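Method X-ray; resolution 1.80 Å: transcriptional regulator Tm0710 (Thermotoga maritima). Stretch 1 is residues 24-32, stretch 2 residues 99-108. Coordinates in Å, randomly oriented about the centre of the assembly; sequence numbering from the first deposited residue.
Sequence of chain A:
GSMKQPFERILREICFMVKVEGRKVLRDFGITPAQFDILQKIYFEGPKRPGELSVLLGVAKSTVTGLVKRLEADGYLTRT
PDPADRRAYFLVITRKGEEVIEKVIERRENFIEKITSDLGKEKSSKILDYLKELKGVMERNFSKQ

Stretch 1 24-32: KVLRDFGIT
Stretch 2 99-108: EVIEKVIERR

Residues 99-108 form a regular stretch of alpha helix that runs on at both ends. Its phi/psi values stay near -60/-45. Backbone N to O bonds link each residue to the one four earlier, from Lys103 N to Glu99 O at 2.9 Å through Arg108 N to Val104 O at 3.0 Å.

Residues 24-32 are less regular. Asp28 N bonds to Val25 O at 3.0 Å and Phe29 N to Leu26 O at 3.2 Å, both three-residue steps. Gly30 leaves helical geometry at phi/psi 68/23, a positive phi that favours glycine. Ile31 N then returns to Leu26 O at 3.1 Å. Ile31 and Thr32 are extended, and the Thr32 side chain (chi1 p) caps a helix that follows.

The register is set by Val25 CA to Val104 CA, 6.1 Å, and Leu26 CA to Val100 CA, 7.7 Å. Later residues of the first stretch therefore meet earlier residues of the second. No hydrogen bond crosses between them; the contact, 459 Å² in total, rests on side-chain packing.

The apolar contacts centre on three valines. Val25 (m) points toward the helix, and its CG2 lies 3.4 Å from Val104 CG2. Leu26 (m, t) sets CD2 4.1 Å from Val100 CG1. Ile31 (m, t) brings CD1 to 3.8 Å from Val100 CG2. Val100 and Val104 are both t.

Phe29 (chi1 m, chi2 96°) adds an aromatic contact. Val100 CG2 sits over one ring face, 4.2 Å from the centroid of Phe29, a CH-pi arrangement. At the ring edge, Lys103 CD lies 3.5 Å from Phe29 CZ. Lys103 (m, t, t, t) thus contributes its aliphatic chain.

Arg107 (t, p, p) also packs through carbon: its CB is 3.7 Å from Val25 CG1. Its NH1 approaches Lys24 CB at 3.7 Å and is hydrogen-bonded elsewhere in the structure.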

# COMPACT_ATOMS: atom_id res chain seq x y z
N LYS A 24 3.31 0.34 12.50
CA LYS A 24 3.37 -0.13 13.91
C LYS A 24 3.07 1.02 14.88
O LYS A 24 2.56 0.80 15.98
CB LYS A 24 4.72 -0.79 14.21
CG LYS A 24 4.87 -2.16 13.57
CD LYS A 24 6.27 -2.71 13.84
CE LYS A 24 6.43 -4.13 13.32
NZ LYS A 24 7.85 -4.53 13.48
N VAL A 25 3.37 2.26 14.46
CA VAL A 25 3.01 3.43 15.27
C VAL A 25 1.49 3.70 15.38
O VAL A 25 1.05 4.33 16.33
CB VAL A 25 3.80 4.75 14.87
CG1 VAL A 25 5.31 4.46 14.68
CG2 VAL A 25 3.26 5.33 13.68
N LEU A 26 0.69 3.22 14.43
CA LEU A 26 -0.74 3.40 14.49
C LEU A 26 -1.40 2.79 15.74
O LEU A 26 -2.49 3.19 16.14
CB LEU A 26 -1.39 2.80 13.26
CG LEU A 26 -1.05 3.32 11.85
CD1 LEU A 26 -1.88 2.51 10.83
CD2 LEU A 26 -1.34 4.83 11.73
N ARG A 27 -0.75 1.79 16.32
CA ARG A 27 -1.20 1.16 17.54
C ARG A 27 -1.21 2.16 18.68
O ARG A 27 -2.08 2.14 19.54
CB ARG A 27 -0.24 0.01 17.87
CG ARG A 27 -0.83 -0.89 18.93
CD ARG A 27 0.21 -1.38 19.84
NE ARG A 27 0.56 -2.76 19.58
CZ ARG A 27 0.42 -3.75 20.46
NH1 ARG A 27 -0.11 -3.54 21.64
NH2 ARG A 27 0.81 -4.96 20.12
N ASP A 28 -0.21 3.05 18.69
CA ASP A 28 -0.10 4.07 19.72
C ASP A 28 -1.28 5.04 19.67
O ASP A 28 -1.59 5.66 20.67
CB ASP A 28 1.20 4.86 19.51
CG ASP A 28 2.45 4.01 19.65
OD1 ASP A 28 2.37 2.96 20.31
OD2 ASP A 28 3.51 4.40 19.12
N PHE A 29 -1.91 5.20 18.51
CA PHE A 29 -2.99 6.17 18.32
C PHE A 29 -4.37 5.56 18.31
O PHE A 29 -5.35 6.26 18.35
CB PHE A 29 -2.76 6.93 17.01
CG PHE A 29 -1.52 7.77 17.04
CD1 PHE A 29 -0.34 7.29 16.52
CD2 PHE A 29 -1.55 9.04 17.65
CE1 PHE A 29 0.84 8.05 16.59
CE2 PHE A 29 -0.38 9.85 17.72
CZ PHE A 29 0.82 9.35 17.19
N GLY A 30 -4.44 4.24 18.21
CA GLY A 30 -5.71 3.56 17.93
C GLY A 30 -6.28 3.80 16.55
O GLY A 30 -7.53 3.66 16.38
N ILE A 31 -5.42 4.16 15.58
CA ILE A 31 -5.89 4.43 14.18
C ILE A 31 -5.88 3.18 13.32
O ILE A 31 -4.90 2.43 13.30
CB ILE A 31 -5.09 5.63 13.55
CG1 ILE A 31 -5.40 6.89 14.40
CG2 ILE A 31 -5.39 5.84 12.03
CD1 ILE A 31 -4.44 8.03 14.19
N THR A 32 -6.99 2.88 12.66
CA THR A 32 -7.06 1.64 11.89
C THR A 32 -6.40 1.85 10.51
O THR A 32 -6.23 3.00 10.07
CB THR A 32 -8.52 1.15 11.69
OG1 THR A 32 -9.15 1.98 10.70
CG2 THR A 32 -9.37 1.18 13.04
N GLU A 99 0.90 14.93 12.61
CA GLU A 99 1.88 14.33 13.52
C GLU A 99 1.86 12.81 13.38
O GLU A 99 2.87 12.17 13.59
CB GLU A 99 1.62 14.73 14.98
CG GLU A 99 2.02 16.17 15.28
CD GLU A 99 1.38 16.76 16.53
OE1 GLU A 99 0.55 16.09 17.21
OE2 GLU A 99 1.72 17.93 16.84
N VAL A 100 0.71 12.24 13.11
CA VAL A 100 0.56 10.80 12.95
C VAL A 100 1.41 10.39 11.70
O VAL A 100 2.28 9.54 11.83
CB VAL A 100 -0.91 10.39 12.71
CG1 VAL A 100 -0.99 8.86 12.41
CG2 VAL A 100 -1.82 10.77 13.90
N ILE A 101 1.18 11.02 10.54
CA ILE A 101 1.97 10.72 9.34
C ILE A 101 3.47 10.92 9.60
O ILE A 101 4.28 10.08 9.22
CB ILE A 101 1.47 11.54 8.08
CG1 ILE A 101 0.21 10.88 7.50
CG2 ILE A 101 2.47 11.49 6.95
CD1 ILE A 101 -1.02 11.20 8.22
N GLU A 102 3.81 12.03 10.27
CA GLU A 102 5.22 12.32 10.61
C GLU A 102 5.87 11.24 11.49
O GLU A 102 7.05 10.94 11.33
CB GLU A 102 5.30 13.67 11.34
CG GLU A 102 4.97 14.85 10.42
CD GLU A 102 4.92 16.21 11.10
OE1 GLU A 102 4.97 16.32 12.37
OE2 GLU A 102 4.82 17.18 10.34
N LYS A 103 5.10 10.70 12.44
CA LYS A 103 5.57 9.57 13.28
C LYS A 103 5.72 8.26 12.52
O LYS A 103 6.64 7.48 12.78
CB LYS A 103 4.68 9.41 14.51
CG LYS A 103 5.05 10.41 15.63
CD LYS A 103 4.12 10.40 16.86
CE LYS A 103 4.44 11.60 17.79
NZ LYS A 103 3.31 11.90 18.74
N VAL A 104 4.85 8.01 11.55
CA VAL A 104 5.03 6.88 10.63
C VAL A 104 6.37 6.99 9.82
O VAL A 104 7.16 6.02 9.71
CB VAL A 104 3.77 6.70 9.71
CG1 VAL A 104 4.05 5.70 8.57
CG2 VAL A 104 2.55 6.27 10.54
N ILE A 105 6.59 8.17 9.25
CA ILE A 105 7.77 8.46 8.45
C ILE A 105 9.05 8.36 9.30
O ILE A 105 10.04 7.71 8.90
CB ILE A 105 7.64 9.85 7.75
CG1 ILE A 105 6.51 9.79 6.71
CG2 ILE A 105 8.96 10.24 7.14
CD1 ILE A 105 6.16 11.10 6.06
N GLU A 106 8.99 8.95 10.49
CA GLU A 106 10.06 8.86 11.46
C GLU A 106 10.41 7.39 11.76
O GLU A 106 11.57 7.07 11.76
CB GLU A 106 9.69 9.59 12.76
CG GLU A 106 10.67 9.40 13.89
CD GLU A 106 10.25 10.12 15.16
OE1 GLU A 106 9.63 9.48 16.05
OE2 GLU A 106 10.53 11.34 15.25
N ARG A 107 9.43 6.54 12.00
CA ARG A 107 9.67 5.11 12.30
C ARG A 107 10.34 4.42 11.09
O ARG A 107 11.27 3.61 11.25
CB ARG A 107 8.37 4.39 12.67
CG ARG A 107 8.47 2.85 12.79
CD ARG A 107 9.28 2.47 13.96
NE ARG A 107 8.40 2.54 15.11
CZ ARG A 107 7.83 1.50 15.70
NH1 ARG A 107 8.09 0.27 15.27
NH2 ARG A 107 7.04 1.71 16.74
N ARG A 108 9.84 4.73 9.90
CA ARG A 108 10.47 4.25 8.66
C ARG A 108 11.93 4.70 8.49
O ARG A 108 12.80 3.91 8.09
CB ARG A 108 9.64 4.70 7.45
CG ARG A 108 8.28 3.99 7.33
CD ARG A 108 7.37 4.70 6.34
NE ARG A 108 7.87 4.60 4.97
CZ ARG A 108 7.39 3.76 4.03
NH1 ARG A 108 6.37 2.95 4.29
NH2 ARG A 108 7.94 3.75 2.81